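Local coordinates for protein leucine aminopeptidase 2, chloroplastic (Streptomyces sp. BC16019, PDB 5LHJ) that is a manganese-binding aminopeptidase of the M17 family that takes part in maturation of the peptide bottromycin, presumably by removing N-terminal residues, at residues E133-Y145 with A173-P187. Sequence-based numbering, arbitrary orientation.
Sequences EGAVLGLYRYDEY and AAEATCLARDLVNCP
Two side chains of helix 164-185 grip the hydroxyl of Tyr140. Tyr140 OH donates to Asp182 OD1 at 2.6 Å, on the anti side of the carboxylate. Asn185 ND2 donates to Tyr140 OH at 3.1 Å, with the amide nearly coplanar with the ring. Asn185 OD1 accepts from Gly481 N, so the amide is held at both ends. The two bonds hold the hydroxyl end. Arg181 CD packs over one ring face, 3.8 Å from the Tyr140 centroid, a CH-pi contact that would hinder the ring from turning. Cys178 SG meets Tyr140 CD1 obliquely at 3.6 Å. The extended Arg181 chain runs past the ring, and its NH1 donates to Leu137 O at 3.0 Å, in the carbonyl plane. Its NE and NH2 bind the carbonyls of Thr482 and Glu476. Leu137 is a knob among Ala174, Thr177, Cys178 and Arg181, with CD2 over a guanidinium face. Asn185 CB sits over the Tyr142 ring centre at 3.6 Å. Pro187 CG lies over the Tyr145 ring, beside a second subunit. Helix segments 133-139 and 173-185 cross at -23°. This packs the macro-like N-terminal domain against helix 164-185, at the junction with the catalytic domain, in the two-domain architecture of M17 aminopeptidases.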
loop_
_atom_site.group_PDB
_atom_site.type_symbol
_atom_site.label_atom_id
_atom_site.label_comp_id
_atom_site.label_asym_id
_atom_site.label_seq_id
_atom_site.Cartn_x
_atom_site.Cartn_y
_atom_site.Cartn_z
ATOM N N GLU A 133 -1.711 -37.852 26.376
ATOM C CA GLU A 133 -1.968 -36.890 25.297
ATOM C C GLU A 133 -0.712 -36.146 24.891
ATOM O O GLU A 133 -0.396 -36.037 23.701
ATOM C CB GLU A 133 -3.024 -35.855 25.698
ATOM C CG GLU A 133 -4.436 -36.382 25.690
ATOM C CD GLU A 133 -5.484 -35.324 26.021
ATOM O OE1 GLU A 133 -5.172 -34.099 25.974
ATOM O OE2 GLU A 133 -6.640 -35.735 26.292
ATOM N N GLY A 134 0.001 -35.620 25.883
ATOM C CA GLY A 134 1.191 -34.793 25.616
ATOM C C GLY A 134 2.290 -35.573 24.918
ATOM O O GLY A 134 3.015 -35.020 24.082
ATOM N N ALA A 135 2.412 -36.858 25.261
ATOM C CA ALA A 135 3.407 -37.736 24.648
ATOM C C ALA A 135 3.154 -37.912 23.154
ATOM O O ALA A 135 4.066 -37.742 22.347
ATOM C CB ALA A 135 3.421 -39.085 25.334
ATOM N N VAL A 136 1.912 -38.238 22.792
ATOM C CA VAL A 136 1.547 -38.412 21.388
ATOM C C VAL A 136 1.640 -37.086 20.634
ATOM O O VAL A 136 2.219 -37.015 19.543
ATOM C CB VAL A 136 0.132 -39.011 21.237
ATOM C CG1 VAL A 136 -0.305 -39.059 19.772
ATOM C CG2 VAL A 136 0.086 -40.395 21.856
ATOM N N LEU A 137 1.077 -36.036 21.223
ATOM C CA LEU A 137 1.090 -34.714 20.580
ATOM C C LEU A 137 2.509 -34.171 20.389
ATOM O O LEU A 137 2.804 -33.536 19.360
ATOM C CB LEU A 137 0.234 -33.729 21.381
ATOM C CG LEU A 137 -1.252 -34.061 21.460
ATOM C CD1 LEU A 137 -1.932 -33.082 22.409
ATOM C CD2 LEU A 137 -1.899 -34.066 20.088
ATOM N N GLY A 138 3.386 -34.422 21.364
ATOM C CA GLY A 138 4.782 -33.972 21.305
ATOM C C GLY A 138 5.680 -34.752 20.357
ATOM O O GLY A 138 6.682 -34.206 19.858
ATOM N N LEU A 139 5.322 -36.012 20.096
ATOM C CA LEU A 139 6.045 -36.858 19.137
ATOM C C LEU A 139 5.659 -36.638 17.680
ATOM O O LEU A 139 6.361 -37.097 16.775
ATOM C CB LEU A 139 5.835 -38.329 19.447
ATOM C CG LEU A 139 6.702 -38.888 20.560
ATOM C CD1 LEU A 139 6.251 -40.311 20.862
ATOM C CD2 LEU A 139 8.186 -38.829 20.175
ATOM N N TYR A 140 4.549 -35.952 17.458
ATOM C CA TYR A 140 4.034 -35.725 16.121
ATOM C C TYR A 140 5.074 -35.146 15.161
ATOM O O TYR A 140 5.772 -34.200 15.499
ATOM C CB TYR A 140 2.817 -34.795 16.177
ATOM C CG TYR A 140 2.233 -34.516 14.819
ATOM C CD1 TYR A 140 1.402 -35.440 14.212
ATOM C CD2 TYR A 140 2.556 -33.352 14.118
ATOM C CE1 TYR A 140 0.886 -35.215 12.953
ATOM C CE2 TYR A 140 2.041 -33.108 12.861
ATOM C CZ TYR A 140 1.206 -34.057 12.274
ATOM O OH TYR A 140 0.686 -33.845 11.030
ATOM N N ARG A 141 5.172 -35.742 13.973
ATOM C CA ARG A 141 5.981 -35.194 12.883
ATOM C C ARG A 141 5.229 -35.402 11.588
ATOM O O ARG A 141 4.451 -36.356 11.461
ATOM C CB ARG A 141 7.372 -35.860 12.808
ATOM C CG ARG A 141 7.338 -37.382 12.869
ATOM C CD ARG A 141 8.674 -38.086 12.595
ATOM N NE ARG A 141 9.856 -37.453 13.208
ATOM C CZ ARG A 141 11.054 -38.044 13.353
ATOM N NH1 ARG A 141 11.277 -39.296 12.936
ATOM N NH2 ARG A 141 12.058 -37.371 13.920
ATOM N N TYR A 142 5.441 -34.501 10.639
ATOM C CA TYR A 142 4.823 -34.616 9.329
ATOM C C TYR A 142 5.941 -34.593 8.288
ATOM O O TYR A 142 6.307 -33.542 7.782
ATOM C CB TYR A 142 3.792 -33.517 9.089
ATOM C CG TYR A 142 2.995 -33.760 7.820
ATOM C CD1 TYR A 142 1.972 -34.705 7.793
ATOM C CD2 TYR A 142 3.274 -33.057 6.647
ATOM C CE1 TYR A 142 1.247 -34.944 6.633
ATOM C CE2 TYR A 142 2.547 -33.280 5.487
ATOM C CZ TYR A 142 1.551 -34.229 5.484
ATOM O OH TYR A 142 0.841 -34.468 4.338
ATOM N N ASP A 143 6.455 -35.779 7.987
ATOM C CA ASP A 143 7.607 -35.965 7.099
ATOM C C ASP A 143 7.274 -36.669 5.793
ATOM O O ASP A 143 8.190 -37.024 5.045
ATOM C CB ASP A 143 8.697 -36.758 7.848
ATOM C CG ASP A 143 9.362 -35.952 8.939
ATOM O OD1 ASP A 143 9.392 -34.689 8.866
ATOM O OD2 ASP A 143 9.877 -36.590 9.884
ATOM N N GLU A 144 5.983 -36.814 5.493
ATOM C CA GLU A 144 5.494 -37.529 4.298
ATOM C C GLU A 144 6.101 -37.015 2.971
ATOM O O GLU A 144 6.282 -37.794 2.023
ATOM C CB GLU A 144 3.955 -37.414 4.234
ATOM C CG GLU A 144 3.248 -38.230 3.155
ATOM C CD GLU A 144 3.448 -39.735 3.280
ATOM O OE1 GLU A 144 3.666 -40.243 4.405
ATOM O OE2 GLU A 144 3.370 -40.424 2.236
ATOM N N TYR A 145 6.397 -35.718 2.906
ATOM C CA TYR A 145 6.867 -35.096 1.655
ATOM C C TYR A 145 8.343 -34.706 1.666
ATOM O O TYR A 145 8.778 -33.955 0.789
ATOM C CB TYR A 145 5.973 -33.910 1.276
ATOM C CG TYR A 145 4.625 -34.383 0.820
ATOM C CD1 TYR A 145 4.406 -34.735 -0.510
ATOM C CD2 TYR A 145 3.577 -34.550 1.730
ATOM C CE1 TYR A 145 3.174 -35.208 -0.932
ATOM C CE2 TYR A 145 2.350 -35.038 1.320
ATOM C CZ TYR A 145 2.150 -35.360 -0.005
ATOM O OH TYR A 145 0.925 -35.838 -0.404
ATOM N N ALA A 173 -7.678 -39.484 22.082
ATOM C CA ALA A 173 -7.918 -38.069 21.812
ATOM C C ALA A 173 -6.749 -37.445 21.044
ATOM O O ALA A 173 -6.952 -36.674 20.100
ATOM C CB ALA A 173 -8.181 -37.298 23.110
ATOM N N ALA A 174 -5.529 -37.801 21.442
ATOM C CA ALA A 174 -4.328 -37.283 20.786
ATOM C C ALA A 174 -4.137 -37.845 19.385
ATOM O O ALA A 174 -3.736 -37.110 18.478
ATOM C CB ALA A 174 -3.101 -37.548 21.625
ATOM N N GLU A 175 -4.436 -39.124 19.204
ATOM C CA GLU A 175 -4.382 -39.720 17.864
ATOM C C GLU A 175 -5.385 -39.057 16.909
ATOM O O GLU A 175 -5.057 -38.795 15.762
ATOM C CB GLU A 175 -4.566 -41.232 17.932
ATOM C CG GLU A 175 -3.319 -41.929 18.475
ATOM C CD GLU A 175 -3.530 -43.389 18.819
ATOM O OE1 GLU A 175 -4.495 -43.993 18.300
ATOM O OE2 GLU A 175 -2.718 -43.950 19.609
ATOM N N ALA A 176 -6.576 -38.733 17.409
ATOM C CA ALA A 176 -7.578 -37.997 16.607
ATOM C C ALA A 176 -7.049 -36.592 16.263
ATOM O O ALA A 176 -7.176 -36.130 15.134
ATOM C CB ALA A 176 -8.892 -37.902 17.358
ATOM N N THR A 177 -6.444 -35.928 17.239
ATOM C CA THR A 177 -5.847 -34.610 16.992
ATOM C C THR A 177 -4.791 -34.695 15.881
ATOM O O THR A 177 -4.755 -33.858 14.980
ATOM C CB THR A 177 -5.236 -34.021 18.280
ATOM O OG1 THR A 177 -6.244 -33.921 19.290
ATOM C CG2 THR A 177 -4.656 -32.633 18.052
ATOM N N CYS A 178 -3.943 -35.720 15.933
ATOM C CA CYS A 178 -2.883 -35.875 14.931
ATOM C C CYS A 178 -3.417 -36.219 13.525
ATOM O O CYS A 178 -2.802 -35.850 12.520
ATOM C CB CYS A 178 -1.842 -36.898 15.421
ATOM S SG CYS A 178 -0.858 -36.316 16.842
ATOM N N LEU A 179 -4.561 -36.904 13.457
ATOM C CA LEU A 179 -5.259 -37.118 12.185
ATOM C C LEU A 179 -5.636 -35.753 11.575
ATOM O O LEU A 179 -5.392 -35.492 10.395
ATOM C CB LEU A 179 -6.513 -37.973 12.373
ATOM C CG LEU A 179 -7.498 -38.065 11.212
ATOM C CD1 LEU A 179 -6.807 -38.613 9.968
ATOM C CD2 LEU A 179 -8.684 -38.925 11.614
ATOM N N ALA A 180 -6.232 -34.891 12.391
ATOM C CA ALA A 180 -6.578 -33.547 11.919
ATOM C C ALA A 180 -5.319 -32.777 11.481
ATOM O O ALA A 180 -5.351 -32.106 10.450
ATOM C CB ALA A 180 -7.353 -32.774 12.964
ATOM N N ARG A 181 -4.228 -32.881 12.252
ATOM C CA ARG A 181 -2.955 -32.235 11.875
ATOM C C ARG A 181 -2.470 -32.709 10.501
ATOM O O ARG A 181 -2.063 -31.906 9.655
ATOM C CB ARG A 181 -1.859 -32.495 12.911
ATOM C CG ARG A 181 -2.085 -31.858 14.259
ATOM C CD ARG A 181 -0.975 -32.195 15.239
ATOM N NE ARG A 181 -1.135 -31.539 16.536
ATOM C CZ ARG A 181 -0.301 -31.677 17.562
ATOM N NH1 ARG A 181 0.756 -32.489 17.476
ATOM N NH2 ARG A 181 -0.512 -31.001 18.691
ATOM N N ASP A 182 -2.525 -34.020 10.277
ATOM C CA ASP A 182 -2.124 -34.585 8.985
ATOM C C ASP A 182 -2.970 -34.037 7.826
ATOM O O ASP A 182 -2.435 -33.696 6.762
ATOM C CB ASP A 182 -2.243 -36.114 9.003
ATOM C CG ASP A 182 -1.147 -36.804 9.797
ATOM O OD1 ASP A 182 -0.125 -36.184 10.194
ATOM O OD2 ASP A 182 -1.321 -38.043 9.997
ATOM N N LEU A 183 -4.286 -33.947 8.022
ATOM C CA LEU A 183 -5.178 -33.462 6.983
ATOM C C LEU A 183 -4.883 -31.994 6.644
ATOM O O LEU A 183 -4.828 -31.615 5.471
ATOM C CB LEU A 183 -6.646 -33.637 7.394
ATOM C CG LEU A 183 -7.148 -35.074 7.501
ATOM C CD1 LEU A 183 -8.473 -35.093 8.240
ATOM C CD2 LEU A 183 -7.262 -35.726 6.120
ATOM N N VAL A 184 -4.654 -31.184 7.674
ATOM C CA VAL A 184 -4.354 -29.758 7.472
ATOM C C VAL A 184 -2.996 -29.580 6.800
ATOM O O VAL A 184 -2.874 -28.789 5.856
ATOM C CB VAL A 184 -4.427 -28.966 8.801
ATOM C CG1 VAL A 184 -3.894 -27.541 8.651
ATOM C CG2 VAL A 184 -5.858 -28.966 9.311
ATOM N N ASN A 185 -1.997 -30.326 7.255
ATOM C CA ASN A 185 -0.649 -30.268 6.676
ATOM C C ASN A 185 -0.553 -30.763 5.238
ATOM O O ASN A 185 0.342 -30.336 4.499
ATOM C CB ASN A 185 0.349 -31.031 7.547
ATOM C CG ASN A 185 0.752 -30.259 8.792
ATOM O OD1 ASN A 185 0.816 -29.023 8.777
ATOM N ND2 ASN A 185 1.017 -30.970 9.876
ATOM N N CYS A 186 -1.467 -31.644 4.836
ATOM C CA CYS A 186 -1.426 -32.235 3.498
ATOM C C CYS A 186 -1.495 -31.142 2.432
ATOM O O CYS A 186 -2.381 -30.297 2.492
ATOM C CB CYS A 186 -2.583 -33.223 3.309
ATOM S SG CYS A 186 -2.347 -34.271 1.871
ATOM N N PRO A 187 -0.564 -31.149 1.462
ATOM C CA PRO A 187 -0.679 -30.202 0.336
ATOM C C PRO A 187 -2.045 -30.239 -0.337
ATOM O O PRO A 187 -2.603 -31.332 -0.517
ATOM C CB PRO A 187 0.387 -30.692 -0.633
ATOM C CG PRO A 187 1.387 -31.384 0.201
ATOM C CD PRO A 187 0.628 -31.996 1.344
HETATM O O HOH W 1 2.202 -37.635 10.404
#